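Local coordinates for protein aldehyde dehydrogenase (Trypanosoma brucei, PDB 5NNO) that probably oxidises aldehydes with NAD+ as electron acceptor, and here holds NAD together with a benzoxaborole-bearing benzaldehyde, at residues P9-L14 against V183-A188; V149-E154 against G177-G182; L122-W127 against D195-T200; H62-R67 against A156-E161. All coordinates share one frame; numbering follows the deposited sequence.

Contact 1 (P9-L14 against V183-A188); sequences PENTSL and VSETTA. With NAD (nicotinamide-adenine-dinucleotide), chain C.
Glu185 reaches from the first turn of helix 183-190 to the loop at Asn11 and Thr12. From CB the chain sets off with CG opposite the carbonyl carbon (chi1 -74°), and CG rests against Thr12 O at 3.4 Å. A bend at chi2 (84°) then lays CD near Asn11 CB. Of the two carboxylate oxygens, OE2 touches Asn11 CB at 3.6 Å, while OE1 turns back and accepts a weak hydrogen bond from Gly182 N, the N-cap residue of its own helix. The Asn11 amide and the carboxylate are stacked with planes only 9° apart, although the two side chains as wholes cross at about a right angle. One turn further along the helix, Leu14 CD2 meets Ala188 CB at 3.8 Å. Thr12 points its hydroxyl away, to the backbone N of Asn180. The helix turns another side to the cofactor: Thr186 CG2 lies 3.2 Å from N3A of the NAD adenine, and Val183 CG1 3.5 Å from its N6A. No hydrogen bond joins the two segments, which meet by van der Waals contact alone, the flat amide and carboxylate lying face to face without a bond; the helix start would probably favour the negative charge on Glu185.

Contact 2 (V149-E154 against G177-G182); sequences VIKPSE and GIVNGG. With NAD (nicotinamide-adenine-dinucleotide), chain C.
Lys151 lies along the backbone of Val179, its CG and CD both 3.4 Å from Val179 O, and CG also brushes Val179 CG1. Bends at chi2 and chi3 (-60° and -66°) then carry NZ into a cluster of four oxygens, among which its three hydrogens must be shared. It donates almost straight down the carbonyl of Gly181 (2.7 Å to O), and reaches Pro152 O, also at 2.7 Å, from well above that carbonyl's plane. The other two are hydroxyls of the NAD adenosine ribose, O2B at 2.9 Å and O3B at 3.1 Å. Glu154 completes the grip, its OE1 accepting from NAD O2B at 3.1 Å. Gly181 has a positive phi of 140° with an extended psi, a shape suited to glycine that turns its carbonyl to the lysine. Further back the strands pair in parallel: Ile150 N bonds to Gly177 O and Val179 N to Ile150 O. Pro152 CG and CD meet Asn180 OD1, the two side chains crossing at about a right angle, and Asn180 ND2 is held by Thr164. This is a beta-alpha-beta unit, strand 147-151, helix 157-170, strand 176-178, of the Rossmann-like NAD domain of aldehyde dehydrogenases, with its lysine-glutamate ribose site at the strand ends.

Contact 3 (L122-W127 against D195-T200); sequences LVIGTW and DHILYT. With NAD (nicotinamide-adenine-dinucleotide), chain C.
Ile124 presses CG2 to within 3.6 Å of CD1 at the edge of the Tyr199 ring, in the close-packed half of this parallel strand pair. Here the backbones are firmly joined by hydrogen bonds from Leu122 N to His196 O (2.9 Å), Leu198 N to Leu122 O (2.8 Å) and Ile124 N to Leu198 O (2.9 Å). Leu122, Ile124, Ile197 and Tyr199 share one face of the sheet, where Leu190 of helix 183-190 and Val209 of helix 203-215 close over them. Val123 and Leu198 face the other way, toward Pro137 and Phe453. Near the cofactor the pairing slackens. Thr200 N still points to Ile124 O, but that bond is weak, and a water bridges the same carbonyl to Thr200 OG1, donating to Ile124 O and accepting from the threonine. Beyond it the strands part and their ends turn to NAD. Thr200 OG1 lies anti to the carbonyl carbon (chi1 -57°), which leaves CG2 anti to the backbone N and facing the nicotinamide. Thr200 CG2 is 3.3 Å from NAD C4N. The same methyl meets Thr126 CG2 at 3.6 Å, and Thr126 CG2 in turn approaches C5N. Gly125 O accepts from ribose O3B at 2.8 Å, and Tyr199 meets O4B of the same ribose at its ring edge. Cofactor binding at the carboxyl ends of adjacent parallel strands is characteristic of Rossmann-like nucleotide-binding domains, here that of the aldehyde dehydrogenase family.

Contact 4 (H62-R67 against A156-E161); sequences HRDRRR and APATAE
Asp64 inserts its carboxylate into the first turn of helix 157-170 and takes three hydrogen bonds there. OD1 receives Ala158 N at 3.1 Å and OD2 receives Thr159 N at 2.8 Å, both on the syn lone pairs, so the carboxylate spans two successive amides like a fork. The hydroxyl of Thr159 adds a third bond, OG1 to OD2 at 2.8 Å, arriving on the anti side and 24° out of the carboxylate plane. These three fix the group's rotation, and Ala156 CB and Pro157 CD pack against its oxygens. Ala156 holds the N-cap position but has no polar side chain, and Asp64 serves that end from a distant part of the chain. Next to it, the extended Arg63 runs past, its CD 4.0 Å from Ala158 CB. Asp64 itself stands in the last turn of helix 54-65, with CG opposite the carbonyl carbon (chi1 -65°), which aims the carboxylate at the start of helix 157-170. Behind it the helix ends at Arg65, Arg66 follows with positive phi, and His62 ND1 ties the exit by donating to Arg67 O at 3.1 Å, with that oxygen close to the ring plane. Farther out, Arg66 and Arg67 form salt bridges with Glu309 and Glu76. A carboxylate gripped by two amides and a hydroxyl at a helix start is probably kept ionised, its charge suiting the positive end of the helix dipole.

Overall arrangement
Contacts 1, 2 and 3 all touch NAD. Contacts 2 and 3 share one sheet, their centres 9 Å apart, with Lys151 N 2.7 Å from Val123 O across the adjoining strands. Contact 1 lies at the outer side of contact 2, about 8 Å between centres, and Thr186 OG1 packs on Lys151 CE at 3.2 Å. Contact 4 is more remote: its Ala156 side chain is about 9 Å from NAD and 13 Å from the bound aldehyde. Yet it holds the start of the helix joining the two strands of contact 2, and Pro9 of contact 1 packs on Pro157 and Ala160. Thr200 of contact 3 lies nearer the probable catalytic centre, its side chain about 4 Å from that of Glu223, a predicted active-site residue.

Contact 1 (P9-L14 against V183-A188)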
# COMPACT_ATOMS: atom_id res chain seq x y z
N PRO A 9 -26.61 9.93 17.50
CA PRO A 9 -25.76 11.09 17.71
C PRO A 9 -26.23 12.28 16.86
O PRO A 9 -27.08 12.15 15.95
CB PRO A 9 -24.39 10.60 17.25
CG PRO A 9 -24.68 9.59 16.21
CD PRO A 9 -26.02 8.99 16.52
N GLU A 10 -25.69 13.45 17.20
CA GLU A 10 -25.96 14.68 16.46
C GLU A 10 -25.17 14.56 15.17
O GLU A 10 -24.01 14.18 15.22
CB GLU A 10 -25.45 15.88 17.27
CG GLU A 10 -26.25 17.17 17.16
CD GLU A 10 -25.90 18.13 18.31
OE1 GLU A 10 -25.14 19.10 18.06
OE2 GLU A 10 -26.35 17.88 19.46
N ASN A 11 -25.80 14.83 14.03
CA ASN A 11 -25.08 14.97 12.75
C ASN A 11 -24.12 16.17 12.84
O ASN A 11 -24.56 17.29 13.13
CB ASN A 11 -26.07 15.19 11.58
CG ASN A 11 -26.83 13.93 11.18
OD1 ASN A 11 -26.26 12.85 11.05
ND2 ASN A 11 -28.12 14.08 10.94
N THR A 12 -22.83 15.92 12.62
CA THR A 12 -21.79 16.96 12.69
C THR A 12 -22.07 18.02 11.63
O THR A 12 -22.39 17.71 10.48
CB THR A 12 -20.37 16.36 12.50
OG1 THR A 12 -20.20 15.24 13.40
CG2 THR A 12 -19.26 17.35 12.79
N SER A 13 -21.99 19.29 12.04
CA SER A 13 -22.19 20.42 11.13
C SER A 13 -21.05 20.48 10.11
O SER A 13 -19.89 20.23 10.48
CB SER A 13 -22.24 21.74 11.90
OG SER A 13 -20.94 22.18 12.25
N LEU A 14 -21.38 20.80 8.86
CA LEU A 14 -20.39 20.91 7.79
C LEU A 14 -19.30 21.97 8.06
O LEU A 14 -18.13 21.75 7.74
CB LEU A 14 -21.07 21.20 6.43
CG LEU A 14 -22.12 20.22 5.91
CD1 LEU A 14 -22.57 20.67 4.53
CD2 LEU A 14 -21.55 18.82 5.85
N VAL A 183 -24.00 9.90 4.34
CA VAL A 183 -23.33 10.23 3.07
C VAL A 183 -22.76 11.67 2.97
O VAL A 183 -21.68 11.87 2.41
CB VAL A 183 -24.27 9.94 1.87
CG1 VAL A 183 -23.68 10.41 0.53
CG2 VAL A 183 -24.59 8.46 1.82
N SER A 184 -23.48 12.65 3.50
CA SER A 184 -23.13 14.07 3.32
C SER A 184 -21.96 14.44 4.22
O SER A 184 -20.94 15.06 3.81
CB SER A 184 -24.34 14.97 3.64
OG SER A 184 -25.52 14.42 3.08
N GLU A 185 -22.09 14.06 5.48
CA GLU A 185 -21.04 14.37 6.45
C GLU A 185 -19.73 13.68 6.06
O GLU A 185 -18.64 14.24 6.24
CB GLU A 185 -21.51 14.01 7.86
CG GLU A 185 -22.56 14.99 8.42
CD GLU A 185 -24.02 14.72 8.01
OE1 GLU A 185 -24.36 13.62 7.52
OE2 GLU A 185 -24.86 15.61 8.19
N THR A 186 -19.84 12.46 5.52
CA THR A 186 -18.69 11.66 5.14
C THR A 186 -18.04 12.21 3.86
O THR A 186 -16.82 12.16 3.72
CB THR A 186 -19.08 10.16 5.02
OG1 THR A 186 -19.75 9.73 6.23
CG2 THR A 186 -17.86 9.29 4.81
N THR A 187 -18.83 12.74 2.92
CA THR A 187 -18.30 13.42 1.73
C THR A 187 -17.52 14.71 2.10
O THR A 187 -16.49 15.04 1.47
CB THR A 187 -19.44 13.78 0.75
OG1 THR A 187 -20.18 12.60 0.42
CG2 THR A 187 -18.91 14.42 -0.55
N ALA A 188 -18.01 15.44 3.10
CA ALA A 188 -17.34 16.65 3.56
C ALA A 188 -15.97 16.31 4.19
O ALA A 188 -14.95 16.88 3.77
CB ALA A 188 -18.23 17.44 4.50
PA NAD C . -21.76 0.86 4.38
O1A NAD C . -22.56 1.12 3.12
O2A NAD C . -22.36 1.04 5.77
O5B NAD C . -20.44 1.78 4.28
C5B NAD C . -19.51 1.95 5.36
C4B NAD C . -19.22 3.43 5.63
O4B NAD C . -19.25 4.16 4.39
C3B NAD C . -20.21 4.11 6.59
O3B NAD C . -19.51 4.80 7.64
C2B NAD C . -20.98 5.09 5.73
O2B NAD C . -21.27 6.30 6.43
C1B NAD C . -20.05 5.33 4.55
N9A NAD C . -20.73 5.67 3.27
C8A NAD C . -21.85 5.13 2.73
N7A NAD C . -22.15 5.75 1.55
C5A NAD C . -21.20 6.68 1.33
C6A NAD C . -20.89 7.69 0.30
N6A NAD C . -21.68 7.81 -0.77
N1A NAD C . -19.81 8.48 0.45
C2A NAD C . -19.00 8.37 1.52
N3A NAD C . -19.22 7.48 2.50
C4A NAD C . -20.28 6.63 2.47
O3 NAD C . -21.24 -0.65 4.28
PN NAD C . -22.33 -1.83 4.07
O1N NAD C . -22.79 -1.84 2.63
O2N NAD C . -23.38 -1.72 5.14
O5D NAD C . -21.38 -3.11 4.29
C5D NAD C . -20.73 -3.54 3.10
C4D NAD C . -19.54 -4.44 3.28
O4D NAD C . -18.68 -4.15 4.39
C3D NAD C . -19.97 -5.87 3.47
O3D NAD C . -20.22 -6.42 2.19
C2D NAD C . -18.79 -6.47 4.20
O2D NAD C . -18.22 -7.52 3.42
C1D NAD C . -17.83 -5.30 4.43
N1N NAD C . -17.11 -5.45 5.69
C2N NAD C . -15.79 -5.74 5.68
C3N NAD C . -15.09 -5.93 6.89
C7N NAD C . -13.63 -6.25 6.94
O7N NAD C . -12.98 -5.85 7.90
N7N NAD C . -13.04 -6.95 5.97
C4N NAD C . -15.79 -5.81 8.08
C5N NAD C . -17.14 -5.51 8.06
C6N NAD C . -17.78 -5.34 6.84

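Contact 2 (V149-E154 against G177-G182)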
# COMPACT_ATOMS: atom_id res chain seq x y z
N VAL A 149 -8.93 10.84 13.16
CA VAL A 149 -10.35 11.21 13.06
C VAL A 149 -11.10 9.93 12.77
O VAL A 149 -10.64 9.08 11.99
CB VAL A 149 -10.63 12.26 11.97
CG1 VAL A 149 -12.10 12.64 11.93
CG2 VAL A 149 -9.80 13.53 12.22
N ILE A 150 -12.24 9.76 13.45
CA ILE A 150 -13.07 8.56 13.31
C ILE A 150 -14.46 8.93 12.83
O ILE A 150 -15.02 9.93 13.27
CB ILE A 150 -13.12 7.71 14.59
CG1 ILE A 150 -14.04 8.33 15.66
CG2 ILE A 150 -11.69 7.48 15.09
CD1 ILE A 150 -14.06 7.61 16.99
N LYS A 151 -15.00 8.11 11.93
CA LYS A 151 -16.33 8.33 11.39
C LYS A 151 -17.15 7.06 11.64
O LYS A 151 -17.05 6.10 10.88
CB LYS A 151 -16.22 8.67 9.90
CG LYS A 151 -17.29 9.64 9.39
CD LYS A 151 -18.71 9.12 9.56
CE LYS A 151 -19.00 7.91 8.72
NZ LYS A 151 -20.42 7.52 8.94
N PRO A 152 -17.93 7.03 12.74
CA PRO A 152 -18.79 5.85 13.00
C PRO A 152 -19.92 5.66 12.00
O PRO A 152 -20.50 6.63 11.51
CB PRO A 152 -19.37 6.11 14.40
CG PRO A 152 -18.40 7.08 15.03
CD PRO A 152 -17.90 7.94 13.90
N SER A 153 -20.20 4.41 11.67
CA SER A 153 -21.37 4.11 10.86
C SER A 153 -22.63 4.69 11.51
O SER A 153 -22.78 4.62 12.71
CB SER A 153 -21.55 2.62 10.70
OG SER A 153 -22.64 2.36 9.82
N GLU A 154 -23.49 5.27 10.68
CA GLU A 154 -24.78 5.81 11.09
C GLU A 154 -25.85 4.71 11.21
O GLU A 154 -26.89 4.91 11.85
CB GLU A 154 -25.25 6.87 10.09
CG GLU A 154 -25.97 6.36 8.82
CD GLU A 154 -25.03 5.91 7.71
OE1 GLU A 154 -23.88 5.50 7.97
OE2 GLU A 154 -25.47 5.93 6.56
N GLY A 177 -10.39 12.89 16.83
CA GLY A 177 -11.59 13.68 16.47
C GLY A 177 -12.78 12.79 16.11
O GLY A 177 -12.58 11.66 15.69
N ILE A 178 -14.00 13.31 16.28
CA ILE A 178 -15.22 12.55 15.91
C ILE A 178 -16.10 13.29 14.92
O ILE A 178 -16.43 14.44 15.14
CB ILE A 178 -16.10 12.15 17.13
CG1 ILE A 178 -15.24 11.48 18.22
CG2 ILE A 178 -17.23 11.22 16.68
CD1 ILE A 178 -15.99 11.20 19.50
N VAL A 179 -16.51 12.60 13.86
CA VAL A 179 -17.45 13.10 12.84
C VAL A 179 -18.60 12.11 12.72
O VAL A 179 -18.35 10.97 12.39
CB VAL A 179 -16.74 13.24 11.46
CG1 VAL A 179 -17.73 13.50 10.33
CG2 VAL A 179 -15.70 14.36 11.50
N ASN A 180 -19.84 12.54 12.96
CA ASN A 180 -21.02 11.64 12.81
C ASN A 180 -21.92 12.10 11.66
O ASN A 180 -22.05 13.30 11.37
CB ASN A 180 -21.84 11.52 14.11
CG ASN A 180 -21.29 10.46 15.08
OD1 ASN A 180 -21.19 9.28 14.74
ND2 ASN A 180 -20.95 10.88 16.28
N GLY A 181 -22.57 11.12 11.02
CA GLY A 181 -23.45 11.34 9.88
C GLY A 181 -23.28 10.27 8.82
O GLY A 181 -22.44 9.38 8.97
N GLY A 182 -24.08 10.37 7.77
CA GLY A 182 -24.13 9.37 6.69
C GLY A 182 -23.33 9.84 5.49
O GLY A 182 -22.15 10.18 5.62
PA NAD C . -21.76 0.86 4.38
O1A NAD C . -22.56 1.12 3.12
O2A NAD C . -22.36 1.04 5.77
O5B NAD C . -20.44 1.78 4.28
C5B NAD C . -19.51 1.95 5.36
C4B NAD C . -19.22 3.43 5.63
O4B NAD C . -19.25 4.16 4.39
C3B NAD C . -20.21 4.11 6.59
O3B NAD C . -19.51 4.80 7.64
C2B NAD C . -20.98 5.09 5.73
O2B NAD C . -21.27 6.30 6.43
C1B NAD C . -20.05 5.33 4.55
N9A NAD C . -20.73 5.67 3.27
C8A NAD C . -21.85 5.13 2.73
N7A NAD C . -22.15 5.75 1.55
C5A NAD C . -21.20 6.68 1.33
C6A NAD C . -20.89 7.69 0.30
N6A NAD C . -21.68 7.81 -0.77
N1A NAD C . -19.81 8.48 0.45
C2A NAD C . -19.00 8.37 1.52
N3A NAD C . -19.22 7.48 2.50
C4A NAD C . -20.28 6.63 2.47
O3 NAD C . -21.24 -0.65 4.28
PN NAD C . -22.33 -1.83 4.07
O1N NAD C . -22.79 -1.84 2.63
O2N NAD C . -23.38 -1.72 5.14
O5D NAD C . -21.38 -3.11 4.29
C5D NAD C . -20.73 -3.54 3.10
C4D NAD C . -19.54 -4.44 3.28
O4D NAD C . -18.68 -4.15 4.39
C3D NAD C . -19.97 -5.87 3.47
O3D NAD C . -20.22 -6.42 2.19
C2D NAD C . -18.79 -6.47 4.20
O2D NAD C . -18.22 -7.52 3.42
C1D NAD C . -17.83 -5.30 4.43
N1N NAD C . -17.11 -5.45 5.69
C2N NAD C . -15.79 -5.74 5.68
C3N NAD C . -15.09 -5.93 6.89
C7N NAD C . -13.63 -6.25 6.94
O7N NAD C . -12.98 -5.85 7.90
N7N NAD C . -13.04 -6.95 5.97
C4N NAD C . -15.79 -5.81 8.08
C5N NAD C . -17.14 -5.51 8.06
C6N NAD C . -17.78 -5.34 6.84

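Contact 3 (L122-W127 against D195-T200)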
# COMPACT_ATOMS: atom_id res chain seq x y z
N LEU A 122 -7.62 8.95 9.01
CA LEU A 122 -9.10 8.83 9.03
C LEU A 122 -9.56 7.39 9.06
O LEU A 122 -9.16 6.58 8.21
CB LEU A 122 -9.76 9.50 7.82
CG LEU A 122 -11.29 9.37 7.74
CD1 LEU A 122 -11.97 10.14 8.86
CD2 LEU A 122 -11.84 9.84 6.39
N VAL A 123 -10.45 7.07 10.00
CA VAL A 123 -11.06 5.74 10.09
C VAL A 123 -12.51 5.95 9.77
O VAL A 123 -13.18 6.77 10.42
CB VAL A 123 -10.89 5.14 11.47
CG1 VAL A 123 -11.55 3.76 11.53
CG2 VAL A 123 -9.41 5.03 11.79
N ILE A 124 -12.97 5.26 8.74
CA ILE A 124 -14.37 5.21 8.42
C ILE A 124 -14.82 3.78 8.80
O ILE A 124 -14.16 2.79 8.46
CB ILE A 124 -14.63 5.53 6.95
CG1 ILE A 124 -14.31 7.02 6.69
CG2 ILE A 124 -16.06 5.20 6.55
CD1 ILE A 124 -14.05 7.34 5.23
N GLY A 125 -15.94 3.69 9.52
CA GLY A 125 -16.37 2.45 10.15
C GLY A 125 -17.63 1.91 9.51
O GLY A 125 -18.18 2.48 8.53
N THR A 126 -18.07 0.79 10.05
CA THR A 126 -19.24 0.11 9.53
C THR A 126 -20.06 -0.46 10.67
O THR A 126 -19.58 -0.61 11.80
CB THR A 126 -18.87 -0.97 8.54
OG1 THR A 126 -20.05 -1.39 7.84
CG2 THR A 126 -18.14 -2.13 9.23
N TRP A 127 -21.28 -0.80 10.32
CA TRP A 127 -22.34 -1.05 11.31
C TRP A 127 -22.35 -2.40 12.00
O TRP A 127 -22.75 -2.47 13.14
CB TRP A 127 -23.72 -0.72 10.73
CG TRP A 127 -24.01 -1.41 9.47
CD1 TRP A 127 -23.84 -0.92 8.22
CD2 TRP A 127 -24.54 -2.73 9.34
NE1 TRP A 127 -24.21 -1.87 7.30
CE2 TRP A 127 -24.66 -2.99 7.96
CE3 TRP A 127 -24.91 -3.71 10.25
CZ2 TRP A 127 -25.14 -4.21 7.46
CZ3 TRP A 127 -25.39 -4.93 9.76
CH2 TRP A 127 -25.49 -5.16 8.37
N ASP A 195 -3.26 11.77 6.01
CA ASP A 195 -2.06 11.02 5.59
C ASP A 195 -2.25 9.48 5.48
O ASP A 195 -1.37 8.80 4.97
CB ASP A 195 -0.91 11.35 6.53
CG ASP A 195 -0.66 12.82 6.61
OD1 ASP A 195 -0.08 13.34 5.63
OD2 ASP A 195 -1.12 13.45 7.59
N HIS A 196 -3.39 8.96 5.96
CA HIS A 196 -3.84 7.61 5.64
C HIS A 196 -5.35 7.48 5.94
O HIS A 196 -5.85 8.01 6.96
CB HIS A 196 -3.06 6.56 6.46
CG HIS A 196 -3.06 5.18 5.86
ND1 HIS A 196 -2.07 4.77 4.99
CD2 HIS A 196 -3.89 4.13 6.01
CE1 HIS A 196 -2.30 3.53 4.61
NE2 HIS A 196 -3.39 3.11 5.22
N ILE A 197 -6.08 6.78 5.08
CA ILE A 197 -7.48 6.49 5.32
C ILE A 197 -7.58 4.98 5.48
O ILE A 197 -7.01 4.22 4.69
CB ILE A 197 -8.43 6.93 4.18
CG1 ILE A 197 -8.45 8.44 4.06
CG2 ILE A 197 -9.87 6.43 4.46
CD1 ILE A 197 -9.06 8.93 2.77
N LEU A 198 -8.29 4.55 6.52
CA LEU A 198 -8.69 3.16 6.63
C LEU A 198 -10.21 3.09 6.52
O LEU A 198 -10.94 3.73 7.30
CB LEU A 198 -8.20 2.50 7.92
CG LEU A 198 -8.37 0.97 7.90
CD1 LEU A 198 -7.39 0.30 8.85
CD2 LEU A 198 -9.79 0.48 8.16
N TYR A 199 -10.68 2.32 5.55
CA TYR A 199 -12.10 2.23 5.29
C TYR A 199 -12.53 0.78 5.34
O TYR A 199 -11.86 -0.09 4.80
CB TYR A 199 -12.44 2.88 3.96
CG TYR A 199 -13.77 2.51 3.41
CD1 TYR A 199 -14.93 3.09 3.89
CD2 TYR A 199 -13.88 1.54 2.43
CE1 TYR A 199 -16.17 2.74 3.39
CE2 TYR A 199 -15.12 1.19 1.91
CZ TYR A 199 -16.26 1.80 2.39
OH TYR A 199 -17.49 1.43 1.88
N THR A 200 -13.65 0.54 6.03
CA THR A 200 -14.33 -0.72 6.02
C THR A 200 -15.72 -0.43 5.47
O THR A 200 -16.32 0.58 5.82
CB THR A 200 -14.39 -1.30 7.44
OG1 THR A 200 -13.07 -1.42 7.96
CG2 THR A 200 -15.06 -2.67 7.44
PA NAD C . -21.76 0.86 4.38
O1A NAD C . -22.56 1.12 3.12
O2A NAD C . -22.36 1.04 5.77
O5B NAD C . -20.44 1.78 4.28
C5B NAD C . -19.51 1.95 5.36
C4B NAD C . -19.22 3.43 5.63
O4B NAD C . -19.25 4.16 4.39
C3B NAD C . -20.21 4.11 6.59
O3B NAD C . -19.51 4.80 7.64
C2B NAD C . -20.98 5.09 5.73
O2B NAD C . -21.27 6.30 6.43
C1B NAD C . -20.05 5.33 4.55
N9A NAD C . -20.73 5.67 3.27
C8A NAD C . -21.85 5.13 2.73
N7A NAD C . -22.15 5.75 1.55
C5A NAD C . -21.20 6.68 1.33
C6A NAD C . -20.89 7.69 0.30
N6A NAD C . -21.68 7.81 -0.77
N1A NAD C . -19.81 8.48 0.45
C2A NAD C . -19.00 8.37 1.52
N3A NAD C . -19.22 7.48 2.50
C4A NAD C . -20.28 6.63 2.47
O3 NAD C . -21.24 -0.65 4.28
PN NAD C . -22.33 -1.83 4.07
O1N NAD C . -22.79 -1.84 2.63
O2N NAD C . -23.38 -1.72 5.14
O5D NAD C . -21.38 -3.11 4.29
C5D NAD C . -20.73 -3.54 3.10
C4D NAD C . -19.54 -4.44 3.28
O4D NAD C . -18.68 -4.15 4.39
C3D NAD C . -19.97 -5.87 3.47
O3D NAD C . -20.22 -6.42 2.19
C2D NAD C . -18.79 -6.47 4.20
O2D NAD C . -18.22 -7.52 3.42
C1D NAD C . -17.83 -5.30 4.43
N1N NAD C . -17.11 -5.45 5.69
C2N NAD C . -15.79 -5.74 5.68
C3N NAD C . -15.09 -5.93 6.89
C7N NAD C . -13.63 -6.25 6.94
O7N NAD C . -12.98 -5.85 7.90
N7N NAD C . -13.04 -6.95 5.97
C4N NAD C . -15.79 -5.81 8.08
C5N NAD C . -17.14 -5.51 8.06
C6N NAD C . -17.78 -5.34 6.84
O HOH W 1 -13.01 0.78 9.71

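Contact 4 (H62-R67 against A156-E161)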
# COMPACT_ATOMS: atom_id res chain seq x y z
N HIS A 62 -26.54 -4.19 21.53
CA HIS A 62 -27.80 -4.95 21.50
C HIS A 62 -28.97 -4.18 20.86
O HIS A 62 -29.69 -4.74 20.04
CB HIS A 62 -28.19 -5.42 22.90
CG HIS A 62 -29.52 -6.11 22.96
ND1 HIS A 62 -29.66 -7.47 22.77
CD2 HIS A 62 -30.76 -5.63 23.18
CE1 HIS A 62 -30.93 -7.80 22.88
NE2 HIS A 62 -31.62 -6.71 23.13
N ARG A 63 -29.17 -2.93 21.25
CA ARG A 63 -30.20 -2.09 20.63
C ARG A 63 -30.02 -1.91 19.13
O ARG A 63 -31.02 -1.86 18.41
CB ARG A 63 -30.20 -0.72 21.31
CG ARG A 63 -31.14 0.33 20.73
CD ARG A 63 -31.18 1.51 21.68
NE ARG A 63 -32.09 2.55 21.23
CZ ARG A 63 -32.34 3.68 21.89
NH1 ARG A 63 -33.20 4.54 21.38
NH2 ARG A 63 -31.74 3.94 23.05
N ASP A 64 -28.78 -1.77 18.65
CA ASP A 64 -28.49 -1.67 17.20
C ASP A 64 -28.61 -3.02 16.47
O ASP A 64 -29.28 -3.11 15.44
CB ASP A 64 -27.08 -1.14 16.94
CG ASP A 64 -26.87 0.32 17.42
OD1 ASP A 64 -27.84 1.10 17.48
OD2 ASP A 64 -25.72 0.67 17.74
N ARG A 65 -27.94 -4.04 17.00
CA ARG A 65 -27.79 -5.33 16.32
C ARG A 65 -28.70 -6.47 16.81
O ARG A 65 -28.95 -7.42 16.07
CB ARG A 65 -26.32 -5.77 16.39
CG ARG A 65 -25.34 -4.79 15.75
CD ARG A 65 -25.25 -4.96 14.25
NE ARG A 65 -26.53 -4.74 13.58
CZ ARG A 65 -27.34 -5.70 13.11
NH1 ARG A 65 -28.46 -5.34 12.50
NH2 ARG A 65 -27.03 -6.99 13.23
N ARG A 66 -29.22 -6.36 18.04
CA ARG A 66 -29.87 -7.47 18.74
C ARG A 66 -28.91 -8.65 18.95
O ARG A 66 -29.33 -9.81 18.94
CB ARG A 66 -31.20 -7.91 18.09
CG ARG A 66 -32.24 -8.36 19.12
CD ARG A 66 -33.17 -9.48 18.65
NE ARG A 66 -34.04 -9.01 17.58
CZ ARG A 66 -34.33 -9.62 16.41
NH1 ARG A 66 -33.84 -10.79 16.02
NH2 ARG A 66 -35.14 -8.97 15.62
N ARG A 67 -27.62 -8.35 19.15
CA ARG A 67 -26.64 -9.37 19.54
C ARG A 67 -26.62 -9.55 21.05
O ARG A 67 -26.94 -8.64 21.80
CB ARG A 67 -25.24 -9.02 19.03
CG ARG A 67 -25.02 -9.45 17.60
CD ARG A 67 -23.56 -9.46 17.19
NE ARG A 67 -23.14 -8.18 16.63
CZ ARG A 67 -22.26 -7.34 17.18
NH1 ARG A 67 -21.66 -7.59 18.35
NH2 ARG A 67 -21.98 -6.20 16.58
N ALA A 156 -25.36 2.12 12.87
CA ALA A 156 -25.40 1.67 14.29
C ALA A 156 -25.39 2.92 15.21
O ALA A 156 -24.40 3.21 15.89
CB ALA A 156 -24.25 0.74 14.62
N PRO A 157 -26.53 3.66 15.25
CA PRO A 157 -26.59 4.97 15.87
C PRO A 157 -26.37 4.96 17.38
O PRO A 157 -25.70 5.87 17.90
CB PRO A 157 -28.00 5.45 15.54
CG PRO A 157 -28.79 4.23 15.37
CD PRO A 157 -27.86 3.25 14.74
N ALA A 158 -26.92 3.96 18.06
CA ALA A 158 -26.79 3.89 19.52
C ALA A 158 -25.33 3.70 19.90
O ALA A 158 -24.84 4.39 20.77
CB ALA A 158 -27.68 2.80 20.13
N THR A 159 -24.63 2.79 19.22
CA THR A 159 -23.19 2.62 19.46
C THR A 159 -22.37 3.89 19.08
O THR A 159 -21.43 4.25 19.79
CB THR A 159 -22.64 1.35 18.77
OG1 THR A 159 -23.37 0.18 19.23
CG2 THR A 159 -21.12 1.16 19.06
N ALA A 160 -22.73 4.56 18.00
CA ALA A 160 -22.14 5.87 17.67
C ALA A 160 -22.43 6.93 18.73
O ALA A 160 -21.55 7.70 19.08
CB ALA A 160 -22.62 6.34 16.30
N GLU A 161 -23.66 6.95 19.26
CA GLU A 161 -24.05 7.92 20.29
C GLU A 161 -23.21 7.75 21.53
O GLU A 161 -22.59 8.72 22.00
CB GLU A 161 -25.54 7.79 20.67
CG GLU A 161 -26.00 8.83 21.70
CD GLU A 161 -27.50 8.82 21.97
OE1 GLU A 161 -28.11 7.73 22.06
OE2 GLU A 161 -28.07 9.93 22.13